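Local coordinates for putative periplasmic protein (Salmonella enterica, PDB 3OE3) that inhibits C-type lysozyme in the bacterial periplasm and so probably protects the cell wall against lysozymes of the host, at residues D14-E19 with P81-C86; I34-E39 with Y61-Y66. All blocks are in the same frame, centred on the assembly; numbering follows the deposited sequence.

Interaction 1 of 2, residues D14-E19 with P81-C86; sequences DNQVME and PVLSNC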
ATOM      1  N   ASP C  14      21.779  -1.400  -8.517  1.00 18.07           N
ATOM      2  CA  ASP C  14      21.516  -0.640  -9.742  1.00 18.33           C
ATOM      3  C   ASP C  14      20.781   0.703  -9.529  1.00 14.96           C
ATOM      4  O   ASP C  14      20.008   1.133 -10.377  1.00 18.84           O
ATOM      5  CB  ASP C  14      20.791  -1.525 -10.775  1.00 19.05           C
ATOM      6  CG  ASP C  14      21.475  -2.867 -10.979  1.00 35.84           C
ATOM      7  OD1 ASP C  14      22.673  -2.980 -10.653  1.00 47.45           O
ATOM      8  OD2 ASP C  14      20.819  -3.811 -11.462  1.00 37.55           O
ATOM      9  N   ASN C  15      21.059   1.377  -8.412  1.00 14.93           N
ATOM     10  CA  ASN C  15      20.454   2.679  -8.091  1.00 12.60           C
ATOM     11  C   ASN C  15      18.939   2.657  -8.055  1.00 14.41           C
ATOM     12  O   ASN C  15      18.291   3.614  -8.450  1.00 19.18           O
ATOM     13  CB  ASN C  15      20.911   3.754  -9.083  1.00 16.02           C
ATOM     14  CG  ASN C  15      20.649   5.156  -8.601  1.00 14.60           C
ATOM     15  OD1 ASN C  15      20.848   5.468  -7.435  1.00 17.81           O
ATOM     16  ND2 ASN C  15      20.193   6.018  -9.511  1.00 17.09           N
ATOM     17  N   GLN C  16      18.393   1.559  -7.557  1.00 13.99           N
ATOM     18  CA  GLN C  16      16.952   1.424  -7.403  1.00 14.54           C
ATOM     19  C   GLN C  16      16.536   1.590  -5.947  1.00 17.14           C
ATOM     20  O   GLN C  16      17.271   1.259  -5.031  1.00 17.37           O
ATOM     21  CB  GLN C  16      16.508   0.049  -7.885  1.00 14.63           C
ATOM     22  CG  GLN C  16      16.836  -0.243  -9.324  1.00 22.39           C
ATOM     23  CD  GLN C  16      16.184   0.737 -10.260  1.00 29.50           C
ATOM     24  OE1 GLN C  16      14.964   0.919 -10.233  1.00 31.44           O
ATOM     25  NE2 GLN C  16      16.988   1.372 -11.106  1.00 32.20           N
ATOM     26  N   VAL C  17      15.332   2.102  -5.751  1.00 15.76           N
ATOM     27  CA  VAL C  17      14.772   2.254  -4.420  1.00 15.32           C
ATOM     28  C   VAL C  17      13.490   1.434  -4.348  1.00 17.15           C
ATOM     29  O   VAL C  17      12.766   1.309  -5.339  1.00 21.81           O
ATOM     30  CB  VAL C  17      14.453   3.720  -4.123  1.00 21.80           C
ATOM     31  CG1 VAL C  17      13.759   3.855  -2.770  1.00 24.86           C
ATOM     32  CG2 VAL C  17      15.726   4.553  -4.157  1.00 29.27           C
HETATM   33  N   MSE C  18      13.232   0.828  -3.203  1.00 12.86           N
HETATM   34  CA  MSE C  18      11.945   0.138  -3.015  1.00 17.07           C
HETATM   35  C   MSE C  18      11.243   0.668  -1.784  1.00 17.93           C
HETATM   36  O   MSE C  18      11.806   0.618  -0.700  1.00 15.32           O
HETATM   37  CB  MSE C  18      12.180  -1.367  -2.835  1.00 18.21           C
HETATM   38  CG  MSE C  18      10.924  -2.179  -2.622  1.00 15.98           C
HETATM   39 SE   MSE C  18      11.222  -4.108  -2.600  1.00 24.13          SE
HETATM   40  CE  MSE C  18      12.259  -4.214  -0.947  1.00 17.18           C
ATOM     41  N   GLU C  19      10.020   1.182  -1.944  1.00 15.07           N
ATOM     42  CA  GLU C  19       9.159   1.503  -0.814  1.00 14.37           C
ATOM     43  C   GLU C  19       8.325   0.269  -0.449  1.00 12.41           C
ATOM     44  O   GLU C  19       7.781  -0.403  -1.322  1.00 13.29           O
ATOM     45  CB  GLU C  19       8.171   2.624  -1.171  1.00 20.29           C
ATOM     46  CG  GLU C  19       8.677   4.031  -1.013  1.00 27.10           C
ATOM     47  CD  GLU C  19       7.554   5.049  -1.127  1.00 29.92           C
ATOM     48  OE1 GLU C  19       6.384   4.641  -1.318  1.00 24.03           O
ATOM     49  OE2 GLU C  19       7.846   6.256  -1.021  1.00 32.98           O
ATOM     50  N   PRO C  81      14.835 -12.224 -10.281  1.00 20.22           N
ATOM     51  CA  PRO C  81      15.094 -10.981  -9.548  1.00 16.85           C
ATOM     52  C   PRO C  81      14.321  -9.803 -10.114  1.00 20.40           C
ATOM     53  O   PRO C  81      14.267  -9.614 -11.330  1.00 19.57           O
ATOM     54  CB  PRO C  81      16.601 -10.765  -9.732  1.00 26.15           C
ATOM     55  CG  PRO C  81      17.144 -12.128 -10.023  1.00 32.90           C
ATOM     56  CD  PRO C  81      16.075 -12.820 -10.811  1.00 25.76           C
ATOM     57  N   VAL C  82      13.728  -9.017  -9.224  1.00 16.27           N
ATOM     58  CA  VAL C  82      13.101  -7.765  -9.608  1.00 16.38           C
ATOM     59  C   VAL C  82      13.893  -6.619  -8.983  1.00 14.77           C
ATOM     60  O   VAL C  82      14.361  -5.720  -9.686  1.00 17.74           O
ATOM     61  CB  VAL C  82      11.642  -7.711  -9.167  1.00 16.13           C
ATOM     62  CG1 VAL C  82      11.036  -6.361  -9.522  1.00 20.57           C
ATOM     63  CG2 VAL C  82      10.862  -8.854  -9.812  1.00 17.42           C
ATOM     64  N   LEU C  83      14.076  -6.677  -7.669  1.00 16.07           N
ATOM     65  CA  LEU C  83      14.937  -5.736  -6.964  1.00 16.83           C
ATOM     66  C   LEU C  83      15.813  -6.550  -6.025  1.00 15.26           C
ATOM     67  O   LEU C  83      15.300  -7.400  -5.295  1.00 16.76           O
ATOM     68  CB  LEU C  83      14.110  -4.697  -6.206  1.00 14.40           C
ATOM     69  CG  LEU C  83      13.352  -3.689  -7.060  1.00 16.23           C
ATOM     70  CD1 LEU C  83      12.368  -2.916  -6.195  1.00 23.01           C
ATOM     71  CD2 LEU C  83      14.324  -2.734  -7.760  1.00 17.94           C
ATOM     72  N   SER C  84      17.129  -6.313  -6.051  1.00 15.96           N
ATOM     73  CA  SER C  84      18.078  -7.215  -5.397  1.00 17.35           C
ATOM     74  C   SER C  84      18.961  -6.494  -4.395  1.00 16.56           C
ATOM     75  O   SER C  84      19.218  -5.291  -4.533  1.00 16.29           O
ATOM     76  CB  SER C  84      18.983  -7.903  -6.429  1.00 23.26           C
ATOM     77  OG  SER C  84      18.250  -8.672  -7.373  1.00 25.71           O
ATOM     78  N   ASN C  85      19.405  -7.229  -3.382  1.00 17.80           N
ATOM     79  CA  ASN C  85      20.323  -6.703  -2.384  1.00 15.71           C
ATOM     80  C   ASN C  85      19.788  -5.413  -1.782  1.00 18.18           C
ATOM     81  O   ASN C  85      20.484  -4.414  -1.684  1.00 18.14           O
ATOM     82  CB  ASN C  85      21.712  -6.495  -3.001  1.00 18.40           C
ATOM     83  CG  ASN C  85      22.766  -6.110  -1.975  1.00 21.26           C
ATOM     84  OD1 ASN C  85      22.732  -6.543  -0.822  1.00 24.61           O
ATOM     85  ND2 ASN C  85      23.719  -5.298  -2.402  1.00 17.82           N
ATOM     86  N   CYS C  86      18.530  -5.445  -1.363  1.00 15.98           N
ATOM     87  CA  CYS C  86      17.917  -4.271  -0.756  1.00 16.29           C
ATOM     88  C   CYS C  86      18.244  -4.186   0.725  1.00 17.39           C
ATOM     89  O   CYS C  86      18.247  -5.195   1.429  1.00 18.90           O
ATOM     90  CB  CYS C  86      16.393  -4.317  -0.940  1.00 15.36           C
ATOM     91  SG  CYS C  86      15.887  -4.307  -2.697  1.00 22.68           S
TER
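Leu-83 does most of the work between 14-19 and 81-86, because its two methyl branches land on two different residues of strand 16-24. CG lies anti to the carbonyl carbon (chi1 -69°), and from there the side chain crosses Met-18 obliquely. Its CD1 meets CB of Met-18 at 3.7 Å and also reaches Met-18 SE at 4.0 Å; Met-18 is modelled as selenomethionine. With CG anti to the backbone N, the Met-18 chain runs out straight and bends only at chi3 (67°), which brings CE to 4.0 Å from Cys-86 SG. This is the denser end, where Met-18 and Cys-86 are buried and the contacts are apolar, and Cys-86 is fixed there by its disulfide to Cys-12.

The two strands are not neighbours in the antiparallel eight-stranded barrel: strand 5-12 lies between them, and no hydrogen bond joins the segments, so the contact rests on side chains. At a classic beta bulge, Val-82 and Leu-83 both stand opposite the single residue Leu-74 of strand 71-76, while the disulfide ties the barrel's last strand to its first.

Towards solvent the packing thins to a single branch. CD2 of Leu-83 touches Gln-16 CB at 3.5 Å, the two side chains crossing at about a right angle, while the amide nitrogen of exposed Gln-16 is used within its own segment. Bent at chi2, the chain folds back so that NE2 donates to Asp-14 O at 3.1 Å. The hydrogen bond is fairly straight, with an N-H...O angle of 160°, and the oxygen lies close to the amide plane, but the donor approaches from above the carbonyl plane.

Interaction 2 of 2, residues I34-E39 with Y61-Y66; sequences ISQVNE and YTYKLY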
ATOM      1  N   ILE C  34       3.602  -3.313  -1.855  1.00 11.45           N
ATOM      2  CA  ILE C  34       4.651  -2.766  -2.724  1.00 10.79           C
ATOM      3  C   ILE C  34       4.014  -2.150  -3.960  1.00 13.80           C
ATOM      4  O   ILE C  34       2.844  -2.380  -4.234  1.00 14.51           O
ATOM      5  CB  ILE C  34       5.677  -3.854  -3.139  1.00 12.49           C
ATOM      6  CG1 ILE C  34       5.000  -4.958  -3.948  1.00 15.15           C
ATOM      7  CG2 ILE C  34       6.400  -4.400  -1.906  1.00 15.78           C
ATOM      8  CD1 ILE C  34       6.003  -5.960  -4.613  1.00 14.99           C
ATOM      9  N   SER C  35       4.775  -1.342  -4.694  1.00 13.30           N
ATOM     10  CA  SER C  35       4.294  -0.751  -5.926  1.00 14.91           C
ATOM     11  C   SER C  35       5.203  -1.224  -7.059  1.00 16.09           C
ATOM     12  O   SER C  35       6.413  -1.018  -7.008  1.00 19.15           O
ATOM     13  CB  SER C  35       4.321   0.776  -5.806  1.00 22.47           C
ATOM     14  OG  SER C  35       3.887   1.407  -6.992  1.00 26.39           O
ATOM     15  N   GLN C  36       4.613  -1.882  -8.050  1.00 14.04           N
ATOM     16  CA  GLN C  36       5.333  -2.351  -9.247  1.00 18.23           C
ATOM     17  C   GLN C  36       4.502  -2.107 -10.498  1.00 19.12           C
ATOM     18  O   GLN C  36       3.295  -2.317 -10.491  1.00 19.10           O
ATOM     19  CB  GLN C  36       5.624  -3.850  -9.142  1.00 20.79           C
ATOM     20  CG  GLN C  36       6.818  -4.203  -8.288  1.00 22.18           C
ATOM     21  CD  GLN C  36       8.115  -3.752  -8.922  1.00 28.09           C
ATOM     22  OE1 GLN C  36       8.403  -4.076 -10.075  1.00 36.14           O
ATOM     23  NE2 GLN C  36       8.896  -2.978  -8.183  1.00 29.07           N
ATOM     24  N   VAL C  37       5.160  -1.704 -11.587  1.00 18.71           N
ATOM     25  CA  VAL C  37       4.471  -1.431 -12.837  1.00 19.07           C
ATOM     26  C   VAL C  37       3.261  -0.535 -12.591  1.00 17.84           C
ATOM     27  O   VAL C  37       2.187  -0.735 -13.161  1.00 23.71           O
ATOM     28  CB  VAL C  37       4.051  -2.718 -13.562  1.00 22.69           C
ATOM     29  CG1 VAL C  37       3.799  -2.430 -15.047  1.00 25.50           C
ATOM     30  CG2 VAL C  37       5.137  -3.773 -13.409  1.00 26.37           C
ATOM     31  N   ASN C  38       3.458   0.452 -11.724  1.00 20.69           N
ATOM     32  CA  ASN C  38       2.446   1.476 -11.473  1.00 27.03           C
ATOM     33  C   ASN C  38       1.174   0.916 -10.848  1.00 27.37           C
ATOM     34  O   ASN C  38       0.083   1.453 -11.047  1.00 28.56           O
ATOM     35  CB  ASN C  38       2.118   2.229 -12.766  1.00 33.86           C
ATOM     36  CG  ASN C  38       1.394   3.534 -12.515  1.00 42.52           C
ATOM     37  OD1 ASN C  38       1.420   4.066 -11.407  1.00 47.92           O
ATOM     38  ND2 ASN C  38       0.737   4.056 -13.544  1.00 45.71           N
ATOM     39  N   GLU C  39       1.323  -0.175 -10.102  1.00 17.20           N
ATOM     40  CA  GLU C  39       0.218  -0.785  -9.375  1.00 21.01           C
ATOM     41  C   GLU C  39       0.659  -1.107  -7.955  1.00 17.70           C
ATOM     42  O   GLU C  39       1.792  -1.519  -7.716  1.00 17.28           O
ATOM     43  CB  GLU C  39      -0.218  -2.102 -10.037  1.00 17.63           C
ATOM     44  CG  GLU C  39      -0.578  -1.988 -11.500  1.00 26.18           C
ATOM     45  CD  GLU C  39      -1.140  -3.278 -12.053  1.00 34.16           C
ATOM     46  OE1 GLU C  39      -0.599  -4.360 -11.742  1.00 30.17           O
ATOM     47  OE2 GLU C  39      -2.129  -3.204 -12.810  1.00 42.70           O
ATOM     48  N   TYR C  61      -0.682 -12.442  -9.552  1.00 22.26           N
ATOM     49  CA  TYR C  61       0.656 -11.893  -9.397  1.00 21.92           C
ATOM     50  C   TYR C  61       1.559 -12.920  -8.743  1.00 23.81           C
ATOM     51  O   TYR C  61       1.121 -13.689  -7.887  1.00 27.02           O
ATOM     52  CB  TYR C  61       0.622 -10.625  -8.551  1.00 20.23           C
ATOM     53  CG  TYR C  61      -0.151  -9.495  -9.182  1.00 24.00           C
ATOM     54  CD1 TYR C  61       0.495  -8.507  -9.913  1.00 23.76           C
ATOM     55  CD2 TYR C  61      -1.530  -9.423  -9.059  1.00 35.30           C
ATOM     56  CE1 TYR C  61      -0.213  -7.474 -10.491  1.00 26.98           C
ATOM     57  CE2 TYR C  61      -2.247  -8.394  -9.638  1.00 35.06           C
ATOM     58  CZ  TYR C  61      -1.581  -7.424 -10.352  1.00 32.18           C
ATOM     59  OH  TYR C  61      -2.292  -6.400 -10.929  1.00 37.07           O
ATOM     60  N   THR C  62       2.822 -12.934  -9.143  1.00 18.02           N
ATOM     61  CA  THR C  62       3.764 -13.899  -8.593  1.00 18.36           C
ATOM     62  C   THR C  62       4.884 -13.227  -7.800  1.00 17.37           C
ATOM     63  O   THR C  62       5.885 -13.859  -7.473  1.00 17.19           O
ATOM     64  CB  THR C  62       4.385 -14.776  -9.701  1.00 26.55           C
ATOM     65  OG1 THR C  62       5.172 -13.957 -10.573  1.00 25.47           O
ATOM     66  CG2 THR C  62       3.287 -15.476 -10.511  1.00 31.54           C
ATOM     67  N   TYR C  63       4.714 -11.945  -7.471  1.00 16.30           N
ATOM     68  CA  TYR C  63       5.683 -11.266  -6.629  1.00 15.61           C
ATOM     69  C   TYR C  63       5.783 -11.923  -5.266  1.00 13.84           C
ATOM     70  O   TYR C  63       4.769 -12.242  -4.637  1.00 15.75           O
ATOM     71  CB  TYR C  63       5.314  -9.784  -6.442  1.00 15.91           C
ATOM     72  CG  TYR C  63       5.369  -8.969  -7.721  1.00 16.01           C
ATOM     73  CD1 TYR C  63       6.576  -8.768  -8.398  1.00 14.03           C
ATOM     74  CD2 TYR C  63       4.224  -8.389  -8.241  1.00 14.25           C
ATOM     75  CE1 TYR C  63       6.624  -8.023  -9.545  1.00 17.07           C
ATOM     76  CE2 TYR C  63       4.266  -7.641  -9.406  1.00 18.87           C
ATOM     77  CZ  TYR C  63       5.468  -7.468 -10.059  1.00 20.03           C
ATOM     78  OH  TYR C  63       5.518  -6.727 -11.219  1.00 23.13           O
ATOM     79  N   LYS C  64       7.017 -12.115  -4.818  1.00 12.14           N
ATOM     80  CA  LYS C  64       7.301 -12.501  -3.454  1.00 13.31           C
ATOM     81  C   LYS C  64       8.428 -11.621  -2.900  1.00 13.07           C
ATOM     82  O   LYS C  64       9.411 -11.296  -3.593  1.00 14.57           O
ATOM     83  CB  LYS C  64       7.666 -13.989  -3.371  1.00 15.81           C
ATOM     84  CG  LYS C  64       6.509 -14.921  -3.696  1.00 21.32           C
ATOM     85  CD  LYS C  64       6.921 -16.385  -3.543  1.00 25.04           C
ATOM     86  CE  LYS C  64       5.715 -17.312  -3.590  1.00 29.93           C
ATOM     87  NZ  LYS C  64       4.843 -17.034  -4.761  1.00 27.69           N
ATOM     88  N   LEU C  65       8.262 -11.223  -1.647  1.00 13.12           N
ATOM     89  CA  LEU C  65       9.192 -10.334  -0.986  1.00 12.91           C
ATOM     90  C   LEU C  65       9.807 -11.119   0.158  1.00 16.01           C
ATOM     91  O   LEU C  65       9.106 -11.569   1.084  1.00 18.07           O
ATOM     92  CB  LEU C  65       8.434  -9.095  -0.460  1.00 11.96           C
ATOM     93  CG  LEU C  65       9.221  -8.130   0.431  1.00 12.11           C
ATOM     94  CD1 LEU C  65      10.304  -7.431  -0.396  1.00 16.17           C
ATOM     95  CD2 LEU C  65       8.282  -7.097   1.104  1.00 13.83           C
ATOM     96  N   TYR C  66      11.116 -11.331   0.087  1.00 15.55           N
ATOM     97  CA  TYR C  66      11.797 -12.084   1.121  1.00 19.18           C
ATOM     98  C   TYR C  66      12.627 -11.139   1.954  1.00 22.15           C
ATOM     99  O   TYR C  66      13.476 -10.426   1.423  1.00 23.66           O
ATOM    100  CB  TYR C  66      12.696 -13.150   0.499  1.00 18.00           C
ATOM    101  CG  TYR C  66      11.926 -14.169  -0.292  1.00 26.13           C
ATOM    102  CD1 TYR C  66      11.481 -15.337   0.299  1.00 26.60           C
ATOM    103  CD2 TYR C  66      11.623 -13.956  -1.628  1.00 30.24           C
ATOM    104  CE1 TYR C  66      10.767 -16.271  -0.422  1.00 24.91           C
ATOM    105  CE2 TYR C  66      10.909 -14.886  -2.355  1.00 30.27           C
ATOM    106  CZ  TYR C  66      10.489 -16.042  -1.746  1.00 23.39           C
ATOM    107  OH  TYR C  66       9.780 -16.975  -2.469  1.00 31.99           O
TER
HETATM  108  O   HOH W   1       8.004  -6.338 -12.304  1.00 48.64           O
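One direct polar bond joins 34-39 to 61-66, and it sits at the outer end of the contact. Tyr-61 OH donates to Glu-39 OE1 at 2.8 Å. The oxygen lies at the edge of the phenol ring, in its plane, whereas the hydroxyl comes to the carboxylate from above, 41° out of its plane. Beyond CG the Glu-39 chain is extended, and the two side chains cross at about a right angle. Glu-39 also packs on Glu-19 of the second subunit.

A second polar link runs through water: one molecule in the plane of the Tyr-63 ring hydrogen-bonds to Tyr-63 OH at 2.7 Å and donates a longer bond to Gln-36 OE1 at 3.2 Å.

The setting is a type I' turn from Gln-36 to Glu-39, closed by backbone bonds in both directions between those two residues. It is the tight beta-hairpin connection between strands 30-36 and 39-45 of the barrel, and it carries Gln-36 and Glu-39 facing the two tyrosines.

Van der Waals and CH-pi contact falls mainly on Tyr-63. Bent at chi2 (-68°), Gln-36 lays CG over one ring face, 4.3 Å from the centroid, as a CH-pi contact, and sets CB 3.5 Å from Tyr-63 OH. From the turn, Val-37 CG2 touches the same hydroxyl at 3.7 Å. Towards the barrel core the two segments touch more lightly: Ile-34 CD1 approaches Tyr-63 CB at 4.3 Å, and its CG2 branch meets Leu-65 CD2 at 4.5 Å. Buried Ile-34 and Leu-65 both pack on other strands as well, through Met-43 and Val-20.

Both contacts belong to the same closed antiparallel barrel, their centres about 12 Å apart. Along the chain the order is 14-19, 34-39, 61-66, 81-86, so interaction 2 falls wholly between the two segments of interaction 1. Strands 16-24 and 30-36 are sheet neighbours, and the contacts also meet directly: Met-18 CE packs on Leu-65 CD1 at 3.8 Å, and Val-82 CG1 lies 3.5 Å from Gln-36 OE1. Interaction 1 brings strand 80-88 against strand 16-24 where the barrel closes, while interaction 2 joins the 30-36/39-45 hairpin to the segment leading into strand 64-68, only Ile-34 and Leu-65 of its touching residues being buried. These meetings tie the closing seam to strands 30-36 and 64-68.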